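Local coordinates for protein Myo-inositol phosphohydrolase (Mitsuokella multacida, PDB 4WU3) that probably removes phosphate groups from inositol phosphates such as phytate, and binds inositol-(1,3,4,5)-tetrakisphosphate, at residues T365-K370 with R570-G575; Y554-N559 with D566-Q571. The protein carries 2 engineered substitutions. All blocks are in the same frame, centred on the assembly; numbering follows the deposited sequence.

Contact 1 (T365-K370 with R570-G575)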
ATOM      1  N   THR A 365      37.730  12.612 -29.617  1.00 37.58           N
ATOM      2  CA  THR A 365      38.871  12.582 -28.704  1.00 40.80           C
ATOM      3  C   THR A 365      38.440  12.583 -27.242  1.00 40.39           C
ATOM      4  O   THR A 365      39.285  12.602 -26.347  1.00 45.69           O
ATOM      5  CB  THR A 365      39.776  13.799 -28.921  1.00 39.61           C
ATOM      6  OG1 THR A 365      39.021  14.990 -28.688  1.00 35.72           O
ATOM      7  CG2 THR A 365      40.317  13.809 -30.336  1.00 41.96           C
ATOM      8  N   ASP A 366      37.131  12.553 -27.002  1.00 38.54           N
ATOM      9  CA  ASP A 366      36.593  12.595 -25.647  1.00 35.17           C
ATOM     10  C   ASP A 366      36.026  11.243 -25.205  1.00 30.89           C
ATOM     11  O   ASP A 366      34.996  11.187 -24.528  1.00 34.44           O
ATOM     12  CB  ASP A 366      35.513  13.674 -25.548  1.00 38.84           C
ATOM     13  CG  ASP A 366      34.367  13.455 -26.538  1.00 43.43           C
ATOM     14  OD1 ASP A 366      34.555  13.656 -27.754  1.00 46.41           O
ATOM     15  OD2 ASP A 366      33.266  13.091 -26.090  1.00 44.67           O
ATOM     16  N   VAL A 367      36.720  10.166 -25.561  1.00 25.18           N
ATOM     17  CA  VAL A 367      36.295   8.811 -25.217  1.00 24.62           C
ATOM     18  C   VAL A 367      36.114   8.630 -23.710  1.00 24.86           C
ATOM     19  O   VAL A 367      36.986   8.987 -22.920  1.00 25.71           O
ATOM     20  CB  VAL A 367      37.306   7.758 -25.721  1.00 26.52           C
ATOM     21  CG1 VAL A 367      36.920   6.363 -25.241  1.00 29.25           C
ATOM     22  CG2 VAL A 367      37.402   7.788 -27.239  1.00 26.84           C
ATOM     23  N   ASN A 368      34.966   8.085 -23.322  1.00 26.78           N
ATOM     24  CA  ASN A 368      34.701   7.722 -21.931  1.00 23.37           C
ATOM     25  C   ASN A 368      34.387   6.239 -21.859  1.00 22.67           C
ATOM     26  O   ASN A 368      33.278   5.823 -22.176  1.00 23.40           O
ATOM     27  CB  ASN A 368      33.528   8.534 -21.378  1.00 24.38           C
ATOM     28  CG  ASN A 368      33.291   8.294 -19.894  1.00 24.24           C
ATOM     29  OD1 ASN A 368      33.830   7.356 -19.303  1.00 21.51           O
ATOM     30  ND2 ASN A 368      32.467   9.143 -19.288  1.00 23.28           N
ATOM     31  N   VAL A 369      35.373   5.442 -21.457  1.00 23.97           N
ATOM     32  CA  VAL A 369      35.242   3.990 -21.462  1.00 24.71           C
ATOM     33  C   VAL A 369      34.075   3.534 -20.600  1.00 25.21           C
ATOM     34  O   VAL A 369      33.503   2.471 -20.840  1.00 22.07           O
ATOM     35  CB  VAL A 369      36.528   3.293 -20.970  1.00 25.79           C
ATOM     36  CG1 VAL A 369      36.335   1.784 -20.902  1.00 27.07           C
ATOM     37  CG2 VAL A 369      37.693   3.634 -21.886  1.00 27.10           C
ATOM     38  N   LYS A 370      33.709   4.336 -19.608  1.00 26.38           N
ATOM     39  CA  LYS A 370      32.629   3.944 -18.706  1.00 29.41           C
ATOM     40  C   LYS A 370      31.254   4.064 -19.356  1.00 23.95           C
ATOM     41  O   LYS A 370      30.282   3.510 -18.854  1.00 22.48           O
ATOM     42  CB  LYS A 370      32.710   4.737 -17.408  1.00 32.59           C
ATOM     43  CG  LYS A 370      33.852   4.255 -16.529  1.00 36.45           C
ATOM     44  CD  LYS A 370      33.933   5.015 -15.223  1.00 39.64           C
ATOM     45  CE  LYS A 370      34.532   6.390 -15.433  1.00 44.60           C
ATOM     46  NZ  LYS A 370      34.654   7.121 -14.142  1.00 49.37           N
ATOM     47  N   ARG A 570      33.213   1.910 -33.565  1.00 10.56           N
ATOM     48  CA  ARG A 570      33.381   3.002 -34.499  1.00 10.17           C
ATOM     49  C   ARG A 570      32.155   3.914 -34.550  1.00 10.59           C
ATOM     50  O   ARG A 570      32.303   5.137 -34.643  1.00  9.87           O
ATOM     51  CB  ARG A 570      33.772   2.500 -35.885  1.00 11.18           C
ATOM     52  CG  ARG A 570      32.717   1.711 -36.632  1.00 11.20           C
ATOM     53  CD  ARG A 570      33.413   0.837 -37.655  1.00 11.52           C
ATOM     54  NE  ARG A 570      32.546   0.457 -38.757  1.00 11.02           N
ATOM     55  CZ  ARG A 570      32.966  -0.211 -39.818  1.00 10.68           C
ATOM     56  NH1 ARG A 570      32.137  -0.522 -40.779  1.00 11.46           N
ATOM     57  NH2 ARG A 570      34.222  -0.571 -39.929  1.00 10.40           N
ATOM     58  N   GLN A 571      30.948   3.350 -34.452  1.00 10.98           N
ATOM     59  CA  GLN A 571      29.741   4.193 -34.390  1.00 10.60           C
ATOM     60  C   GLN A 571      29.772   5.102 -33.144  1.00 10.42           C
ATOM     61  O   GLN A 571      29.302   6.246 -33.184  1.00 10.39           O
ATOM     62  CB  GLN A 571      28.460   3.353 -34.435  1.00 10.86           C
ATOM     63  CG  GLN A 571      28.197   2.657 -35.766  1.00 10.90           C
ATOM     64  CD  GLN A 571      28.264   3.596 -36.956  1.00 12.09           C
ATOM     65  OE1 GLN A 571      27.892   4.769 -36.873  1.00 12.92           O
ATOM     66  NE2 GLN A 571      28.746   3.082 -38.071  1.00 13.13           N
ATOM     67  N   TYR A 572      30.335   4.597 -32.051  1.00 10.03           N
ATOM     68  CA  TYR A 572      30.542   5.409 -30.859  1.00 11.31           C
ATOM     69  C   TYR A 572      31.605   6.457 -31.139  1.00 11.87           C
ATOM     70  O   TYR A 572      31.397   7.654 -30.891  1.00 10.25           O
ATOM     71  CB  TYR A 572      30.956   4.555 -29.646  1.00 12.76           C
ATOM     72  CG  TYR A 572      31.424   5.379 -28.463  1.00 13.04           C
ATOM     73  CD1 TYR A 572      30.517   6.011 -27.641  1.00 13.69           C
ATOM     74  CD2 TYR A 572      32.773   5.538 -28.185  1.00 14.96           C
ATOM     75  CE1 TYR A 572      30.930   6.779 -26.571  1.00 14.86           C
ATOM     76  CE2 TYR A 572      33.200   6.296 -27.107  1.00 15.47           C
ATOM     77  CZ  TYR A 572      32.268   6.919 -26.302  1.00 16.11           C
ATOM     78  OH  TYR A 572      32.663   7.683 -25.216  1.00 17.15           O
ATOM     79  N   LEU A 573      32.737   6.011 -31.675  1.00 11.55           N
ATOM     80  CA  LEU A 573      33.860   6.906 -31.902  1.00 11.81           C
ATOM     81  C   LEU A 573      33.486   8.020 -32.857  1.00 12.45           C
ATOM     82  O   LEU A 573      33.976   9.132 -32.734  1.00 11.17           O
ATOM     83  CB  LEU A 573      35.070   6.141 -32.420  1.00 12.78           C
ATOM     84  CG  LEU A 573      35.700   5.254 -31.343  1.00 13.76           C
ATOM     85  CD1 LEU A 573      36.782   4.376 -31.928  1.00 14.13           C
ATOM     86  CD2 LEU A 573      36.261   6.104 -30.216  1.00 14.31           C
ATOM     87  N   LEU A 574      32.599   7.731 -33.800  1.00 12.14           N
ATOM     88  CA  LEU A 574      32.232   8.734 -34.792  1.00 12.96           C
ATOM     89  C   LEU A 574      31.260   9.761 -34.237  1.00 15.08           C
ATOM     90  O   LEU A 574      30.967  10.745 -34.904  1.00 16.69           O
ATOM     91  CB  LEU A 574      31.648   8.075 -36.037  1.00 13.47           C
ATOM     92  CG  LEU A 574      32.707   7.334 -36.850  1.00 13.31           C
ATOM     93  CD1 LEU A 574      32.097   6.294 -37.773  1.00 14.49           C
ATOM     94  CD2 LEU A 574      33.538   8.335 -37.630  1.00 14.86           C
ATOM     95  N   GLY A 575      30.758   9.530 -33.021  1.00 15.75           N
ATOM     96  CA  GLY A 575      29.899  10.500 -32.346  1.00 15.56           C
ATOM     97  C   GLY A 575      28.532  10.004 -31.893  1.00 14.27           C
ATOM     98  O   GLY A 575      27.738  10.789 -31.360  1.00 13.67           O
TER
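The phenol of Y572 reaches the backbone of the 365-370 loop and accepts a hydrogen bond from N368. The distance from N368 N to Y572 OH is 3.0 Å and the bond is almost straight, with an N-H...O angle of 173°. The amide nitrogen lies at the edge of the ring, close to its plane, so the hydroxyl is met from the ring's edge rather than over a face. With CG anti to its own backbone N (chi1 169°), Y572 carries the ring out from the last turn of helix 564-573 toward the loop. On the loop side, N368 turns its amide away from the helix, and its OD1 accepts from K370 N at 3.0 Å. This is an Asx turn that leads into the 3-10 segment.

The apolar part of the contact is divided between the two methyls of V367. CG1 lies at the edge of the tyrosine ring, 4.2 Å from Y572 CE2. CG2 packs more closely against L573, with 3.6 Å between V367 CG2 and L573 CD2. F376 also touches V367, while F363 and P380 pack on L573.

Charge enters through R364, just before the loop segment: it makes a salt bridge with D366 OD2, a cation-pi contact with the Y572 ring, and a hydrogen bond to Y572 O. The helix itself ends in a Schellman motif, closed by G575 with its positive phi and the bond from G575 N to Y572 O at 2.9 Å.

The Y572 side chain lies about 11 Å from the bound inositol phosphate. The contact thus rests on one well-aligned hydrogen bond flanked by a modest apolar patch. A tyrosine hydroxyl occupies a backbone N-H of an irregular loop, which would help to hold the loop near the end of the helix.

Contact 2 (Y554-N559 with D566-Q571)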
ATOM      1  N   TYR A 554      22.588  -0.752 -39.873  1.00 11.34           N
ATOM      2  CA  TYR A 554      22.897  -0.579 -41.280  1.00 11.91           C
ATOM      3  C   TYR A 554      24.376  -0.883 -41.556  1.00 12.28           C
ATOM      4  O   TYR A 554      24.699  -1.586 -42.509  1.00 12.50           O
ATOM      5  CB  TYR A 554      22.545   0.844 -41.713  1.00 13.02           C
ATOM      6  CG  TYR A 554      22.683   1.106 -43.191  1.00 13.67           C
ATOM      7  CD1 TYR A 554      22.086   0.271 -44.121  1.00 14.75           C
ATOM      8  CD2 TYR A 554      23.383   2.204 -43.656  1.00 14.45           C
ATOM      9  CE1 TYR A 554      22.201   0.512 -45.475  1.00 16.08           C
ATOM     10  CE2 TYR A 554      23.497   2.453 -45.010  1.00 16.35           C
ATOM     11  CZ  TYR A 554      22.905   1.605 -45.915  1.00 16.80           C
ATOM     12  OH  TYR A 554      23.026   1.855 -47.268  1.00 19.93           O
ATOM     13  N   ASP A 555      25.271  -0.353 -40.722  1.00 11.67           N
ATOM     14  CA  ASP A 555      26.690  -0.652 -40.831  1.00 11.83           C
ATOM     15  C   ASP A 555      26.900  -2.171 -40.900  1.00 13.27           C
ATOM     16  O   ASP A 555      27.557  -2.669 -41.819  1.00 10.72           O
ATOM     17  CB  ASP A 555      27.443  -0.048 -39.645  1.00 12.47           C
ATOM     18  CG  ASP A 555      28.960   0.057 -39.878  1.00 14.21           C
ATOM     19  OD1 ASP A 555      29.474  -0.437 -40.912  1.00 12.75           O
ATOM     20  OD2 ASP A 555      29.648   0.638 -39.002  1.00 13.75           O
ATOM     21  N   MET A 556      26.325  -2.898 -39.941  1.00 14.40           N
ATOM     22  CA  MET A 556      26.471  -4.353 -39.874  1.00 16.23           C
ATOM     23  C   MET A 556      25.987  -4.997 -41.150  1.00 16.16           C
ATOM     24  O   MET A 556      26.640  -5.895 -41.695  1.00 19.48           O
ATOM     25  CB  MET A 556      25.631  -4.952 -38.747  1.00 17.44           C
ATOM     26  CG  MET A 556      26.214  -4.830 -37.365  1.00 20.15           C
ATOM     27  SD  MET A 556      25.045  -5.454 -36.142  1.00 22.47           S
ATOM     28  CE  MET A 556      25.287  -4.231 -34.867  1.00 22.28           C
ATOM     29  N   MET A 557      24.807  -4.582 -41.590  1.00 14.52           N
ATOM     30  CA  MET A 557      24.191  -5.172 -42.767  1.00 15.49           C
ATOM     31  C   MET A 557      25.141  -5.086 -43.959  1.00 15.69           C
ATOM     32  O   MET A 557      25.251  -6.026 -44.732  1.00 16.34           O
ATOM     33  CB  MET A 557      22.860  -4.480 -43.099  1.00 16.30           C
ATOM     34  CG  MET A 557      21.709  -4.833 -42.158  1.00 16.53           C
ATOM     35  SD  MET A 557      20.257  -3.771 -42.347  1.00 15.92           S
ATOM     36  CE  MET A 557      19.586  -4.374 -43.895  1.00 19.00           C
ATOM     37  N   LYS A 558      25.821  -3.952 -44.096  1.00 16.60           N
ATOM     38  CA  LYS A 558      26.656  -3.678 -45.270  1.00 18.43           C
ATOM     39  C   LYS A 558      28.064  -4.244 -45.103  1.00 18.55           C
ATOM     40  O   LYS A 558      28.756  -4.498 -46.077  1.00 20.79           O
ATOM     41  CB  LYS A 558      26.746  -2.163 -45.509  1.00 20.38           C
ATOM     42  CG  LYS A 558      25.403  -1.458 -45.655  1.00 21.95           C
ATOM     43  CD  LYS A 558      24.822  -1.624 -47.047  1.00 26.48           C
ATOM     44  CE  LYS A 558      25.598  -0.804 -48.069  1.00 31.59           C
ATOM     45  NZ  LYS A 558      25.000  -0.904 -49.427  1.00 33.47           N
ATOM     46  N   ASN A 559      28.474  -4.448 -43.857  1.00 16.69           N
ATOM     47  CA  ASN A 559      29.819  -4.906 -43.558  1.00 16.90           C
ATOM     48  C   ASN A 559      29.786  -6.046 -42.556  1.00 18.02           C
ATOM     49  O   ASN A 559      30.302  -5.918 -41.448  1.00 18.86           O
ATOM     50  CB  ASN A 559      30.647  -3.752 -42.999  1.00 15.34           C
ATOM     51  CG  ASN A 559      30.818  -2.630 -43.999  1.00 15.48           C
ATOM     52  OD1 ASN A 559      31.635  -2.712 -44.903  1.00 18.08           O
ATOM     53  ND2 ASN A 559      30.035  -1.589 -43.852  1.00 14.36           N
ATOM     54  N   ASP A 566      33.666  -3.936 -33.178  1.00 15.36           N
ATOM     55  CA  ASP A 566      34.235  -2.900 -34.047  1.00 16.14           C
ATOM     56  C   ASP A 566      33.149  -1.949 -34.583  1.00 14.55           C
ATOM     57  O   ASP A 566      33.332  -0.725 -34.623  1.00 12.77           O
ATOM     58  CB  ASP A 566      35.011  -3.523 -35.208  1.00 18.41           C
ATOM     59  CG  ASP A 566      36.399  -3.988 -34.805  1.00 20.32           C
ATOM     60  OD1 ASP A 566      36.730  -3.947 -33.605  1.00 23.40           O
ATOM     61  OD2 ASP A 566      37.171  -4.401 -35.693  1.00 25.35           O
ATOM     62  N   ILE A 567      32.018  -2.518 -34.980  1.00 13.83           N
ATOM     63  CA  ILE A 567      30.874  -1.721 -35.421  1.00 12.62           C
ATOM     64  C   ILE A 567      30.449  -0.759 -34.302  1.00 12.72           C
ATOM     65  O   ILE A 567      30.390   0.460 -34.494  1.00 11.29           O
ATOM     66  CB  ILE A 567      29.676  -2.618 -35.772  1.00 11.98           C
ATOM     67  CG1 ILE A 567      29.993  -3.517 -36.972  1.00 12.27           C
ATOM     68  CG2 ILE A 567      28.441  -1.778 -36.036  1.00 11.46           C
ATOM     69  CD1 ILE A 567      30.010  -2.803 -38.307  1.00 13.44           C
ATOM     70  N   LEU A 568      30.151  -1.304 -33.131  1.00 11.75           N
ATOM     71  CA  LEU A 568      29.669  -0.477 -32.027  1.00 11.48           C
ATOM     72  C   LEU A 568      30.713   0.555 -31.628  1.00 11.44           C
ATOM     73  O   LEU A 568      30.402   1.712 -31.333  1.00 10.35           O
ATOM     74  CB  LEU A 568      29.280  -1.349 -30.831  1.00 11.21           C
ATOM     75  CG  LEU A 568      28.132  -2.317 -31.125  1.00 11.21           C
ATOM     76  CD1 LEU A 568      27.639  -2.973 -29.847  1.00 11.46           C
ATOM     77  CD2 LEU A 568      26.974  -1.631 -31.840  1.00 11.12           C
ATOM     78  N   SER A 569      31.967   0.136 -31.641  1.00 11.45           N
ATOM     79  CA  SER A 569      33.053   1.026 -31.277  1.00 11.41           C
ATOM     80  C   SER A 569      33.210   2.189 -32.270  1.00 11.63           C
ATOM     81  O   SER A 569      33.299   3.347 -31.871  1.00 11.32           O
ATOM     82  CB  SER A 569      34.348   0.230 -31.145  1.00 13.06           C
ATOM     83  OG  SER A 569      34.227  -0.745 -30.112  1.00 12.43           O
ATOM     84  N   ARG A 570      33.213   1.910 -33.565  1.00 10.56           N
ATOM     85  CA  ARG A 570      33.381   3.002 -34.499  1.00 10.17           C
ATOM     86  C   ARG A 570      32.155   3.914 -34.550  1.00 10.59           C
ATOM     87  O   ARG A 570      32.303   5.137 -34.643  1.00  9.87           O
ATOM     88  CB  ARG A 570      33.772   2.500 -35.885  1.00 11.18           C
ATOM     89  CG  ARG A 570      32.717   1.711 -36.632  1.00 11.20           C
ATOM     90  CD  ARG A 570      33.413   0.837 -37.655  1.00 11.52           C
ATOM     91  NE  ARG A 570      32.546   0.457 -38.757  1.00 11.02           N
ATOM     92  CZ  ARG A 570      32.966  -0.211 -39.818  1.00 10.68           C
ATOM     93  NH1 ARG A 570      32.137  -0.522 -40.779  1.00 11.46           N
ATOM     94  NH2 ARG A 570      34.222  -0.571 -39.929  1.00 10.40           N
ATOM     95  N   GLN A 571      30.948   3.350 -34.452  1.00 10.98           N
ATOM     96  CA  GLN A 571      29.741   4.193 -34.390  1.00 10.60           C
ATOM     97  C   GLN A 571      29.772   5.102 -33.144  1.00 10.42           C
ATOM     98  O   GLN A 571      29.302   6.246 -33.184  1.00 10.39           O
ATOM     99  CB  GLN A 571      28.460   3.353 -34.435  1.00 10.86           C
ATOM    100  CG  GLN A 571      28.197   2.657 -35.766  1.00 10.90           C
ATOM    101  CD  GLN A 571      28.264   3.596 -36.956  1.00 12.09           C
ATOM    102  OE1 GLN A 571      27.892   4.769 -36.873  1.00 12.92           O
ATOM    103  NE2 GLN A 571      28.746   3.082 -38.071  1.00 13.13           N
TER
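D555 holds CG anti to its backbone N (chi1 -163°), extending its carboxylate toward helix 564-573, while R570, with CG between its backbone N and carbonyl carbon, runs extended to NE and approaches it from the opposite direction. The guanidinium grips the carboxylate side-on. R570 NH1 donates to D555 OD1 at 2.7 Å, and R570 NE to D555 OD2 at 2.9 Å, each using the syn lone pair of its oxygen. With the two planes only 20° apart, this salt bridge is nearly flat.

Q571, its chain bent at chi2, brings a third donor to the carboxylate: its NE2 reaches D555 OD2 at 2.8 Å from above the carboxylate plane. OD2 is therefore held by two donors in different directions, which restricts rotation of the buried acid. The remaining R570 nitrogen, NH2, bonds to the carbonyls of T381 and K383.

Beside the charges, I567 slides along D555, its CD1 3.4 Å from D555 CG. Its CG2 packs 4.0 Å from M556 CG, and the M556 CE methyl reaches L568 CD2 at 4.3 Å. I603, F606 and Y607 of helix 593-613 also pack on M556.

The local axes run roughly antiparallel, at 134°, in a pair of consecutive helices joined by a short loop, within the PTP-like phytase fold. Helix 545-558 starts from the phosphate-binding P-loop, whose residues S540 to R546 line the ligand pocket.

Overall arrangement
Beyond the first PTP-like half, the chain reaches the 365-370 loop after strand 357-358. Contact 1 joins this loop to the end of helix 564-573, closing a span of some 200 residues that holds the strands 390-393, 416-422, 503-509 and 535-539 of the five-stranded sheet. Contact 2 is local, and its second segment runs into that of contact 1: it closes the short turn between helices 545-558 and 564-573. Both contacts end on helix 564-573, with centres 14 Å apart; their segments share R570 and Q571, whose side chains serve contact 2, while Y572 and L573 serve contact 1. One helix thus ties the loop beyond the edge strand 357-358 to the helix that leaves the P-loop.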